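Local coordinates for protein polyhedrin (Uranotaenia sapphirina cypovirus, PDB 4ZQX) that forms the crystalline matrix of cypovirus polyhedra, which encases and protects virus particles, and probably binds ATP, at the interface of chains A and B. Residues are numbered along the deposited sequence; one frame, centred on the assembly and turned at random. Chains: chain A/B, Polyhedrin.

The interface of chains A and B. Residues chain A 44, 205, 207, 209, 225; chain B 76, 123-125.
B:Thr123 and A:Tyr225 meet end to end, hydroxyl against phenol oxygen, and the loop carrying B:Thr123 lies against the start of strand 207-211 and the end of helix 214-225 of chain A. This is one patch of a contact between two copies of polyhedrin that departs from exact two-fold symmetry; the pairing is that of the deposited three-copy assembly and probably belongs to the polyhedron packing, though this patch alone does not show it. Following B:Thr123 outward, CB lies 4.0 Å from the thiol sulfur SG of A:Cys207. At CB the side chain forks. The hydroxyl OG1 sits between its own backbone N and carbonyl carbon (chi1 63°), which points it at the phenol of A:Tyr225, where it gives a weak hydrogen bond of 3.1 Å to OH. The methyl CG2 touches the same phenol oxygen and also the sulfur of A:Cys207. A beta-branched residue thus suits the place, offering a polar and an apolar arm from one carbon. The tyrosine likewise does two jobs: its tip meets the threonine, while one ring face receives the methyl CD1 of B:Leu125, 4.0 Å from the ring centroid and offset toward the rim, a CH-pi contact fitting for a branched aliphatic chain. B:Gln76, from helix 72-83, approaches the same sulfur roughly at right angles to the threonine, its chain bent at chi2 (62°), bringing NE2 to 3.9 Å from A:Cys207 SG. Its amide is turned nearly perpendicular, 84°, to that of A:Gln209, and the two glutamines meet by loose van der Waals contact. Small and polarisable, the cysteine sulfur can touch both the threonine and the glutamine. Behind the threonine, a bridging water ties the chains together: the backbone carbonyl oxygens of B:Thr123 and A:Pro205 both bond it, proline lacking a backbone N-H, and an imidazole edge nitrogen suits a water in the ring plane, A:His44 ND1 lying 2.6 Å from the water oxygen.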
loop_
_atom_site.group_PDB
_atom_site.type_symbol
_atom_site.label_atom_id
_atom_site.label_comp_id
_atom_site.label_asym_id
_atom_site.label_seq_id
_atom_site.Cartn_x
_atom_site.Cartn_y
_atom_site.Cartn_z
ATOM N N HIS A 44 9.451 5.732 8.491
ATOM C CA HIS A 44 9.322 7.076 7.921
ATOM C C HIS A 44 8.253 7.164 6.839
ATOM O O HIS A 44 8.240 6.345 5.913
ATOM C CB HIS A 44 10.649 7.552 7.323
ATOM C CG HIS A 44 10.511 8.845 6.589
ATOM N ND1 HIS A 44 10.440 8.920 5.214
ATOM C CD2 HIS A 44 10.365 10.113 7.044
ATOM C CE1 HIS A 44 10.284 10.183 4.852
ATOM N NE2 HIS A 44 10.226 10.924 5.943
ATOM N N PRO A 205 7.965 6.914 -1.260
ATOM C CA PRO A 205 8.351 5.627 -0.670
ATOM C C PRO A 205 8.548 5.711 0.839
ATOM O O PRO A 205 9.128 6.671 1.325
ATOM C CB PRO A 205 9.694 5.304 -1.350
ATOM C CG PRO A 205 9.757 6.149 -2.556
ATOM C CD PRO A 205 8.933 7.375 -2.269
ATOM N N CYS A 207 10.166 4.098 4.453
ATOM C CA CYS A 207 11.440 3.479 4.812
ATOM C C CYS A 207 11.435 3.023 6.265
ATOM O O CYS A 207 11.136 3.801 7.169
ATOM C CB CYS A 207 12.606 4.441 4.564
ATOM S SG CYS A 207 14.228 3.690 4.895
ATOM N N GLN A 209 13.757 1.185 9.277
ATOM C CA GLN A 209 15.131 0.903 9.700
ATOM C C GLN A 209 15.152 0.271 11.075
ATOM O O GLN A 209 14.272 0.516 11.903
ATOM C CB GLN A 209 15.975 2.180 9.693
ATOM C CG GLN A 209 16.274 2.711 8.298
ATOM C CD GLN A 209 16.931 4.088 8.326
ATOM O OE1 GLN A 209 16.355 5.051 8.824
ATOM N NE2 GLN A 209 18.146 4.179 7.813
ATOM N N TYR A 225 19.650 13.604 9.080
ATOM C CA TYR A 225 18.600 14.213 8.243
ATOM C C TYR A 225 17.899 15.435 8.839
ATOM O O TYR A 225 17.157 16.125 8.144
ATOM C CB TYR A 225 17.552 13.163 7.884
ATOM C CG TYR A 225 18.044 12.072 6.955
ATOM C CD1 TYR A 225 18.762 12.373 5.805
ATOM C CD2 TYR A 225 17.787 10.733 7.233
ATOM C CE1 TYR A 225 19.197 11.377 4.958
ATOM C CE2 TYR A 225 18.221 9.723 6.375
ATOM C CZ TYR A 225 18.927 10.054 5.245
ATOM O OH TYR A 225 19.352 9.057 4.394
ATOM N N GLN B 76 18.253 -3.527 3.808
ATOM C CA GLN B 76 18.305 -2.174 4.337
ATOM C C GLN B 76 19.635 -1.946 5.039
ATOM O O GLN B 76 20.182 -0.841 4.993
ATOM C CB GLN B 76 17.154 -1.897 5.292
ATOM C CG GLN B 76 17.065 -0.430 5.745
ATOM C CD GLN B 76 16.828 0.527 4.590
ATOM O OE1 GLN B 76 15.988 0.282 3.724
ATOM N NE2 GLN B 76 17.573 1.623 4.572
ATOM N N THR B 123 16.619 6.572 1.176
ATOM C CA THR B 123 15.602 6.474 2.226
ATOM C C THR B 123 14.326 7.230 1.872
ATOM O O THR B 123 13.478 7.454 2.728
ATOM C CB THR B 123 16.122 6.935 3.607
ATOM O OG1 THR B 123 16.487 8.317 3.569
ATOM C CG2 THR B 123 17.314 6.103 4.034
ATOM N N GLY B 124 14.203 7.601 0.598
ATOM C CA GLY B 124 12.973 8.154 0.059
ATOM C C GLY B 124 12.897 9.669 -0.003
ATOM O O GLY B 124 11.851 10.217 -0.350
ATOM N N LEU B 125 13.981 10.354 0.350
ATOM C CA LEU B 125 13.986 11.810 0.312
ATOM C C LEU B 125 14.335 12.307 -1.078
ATOM O O LEU B 125 14.959 11.581 -1.848
ATOM C CB LEU B 125 15.026 12.365 1.271
ATOM C CG LEU B 125 14.894 12.020 2.747
ATOM C CD1 LEU B 125 15.981 12.754 3.516
ATOM C CD2 LEU B 125 13.549 12.399 3.248
HETATM O O HOH W 1 10.861 7.111 3.352
#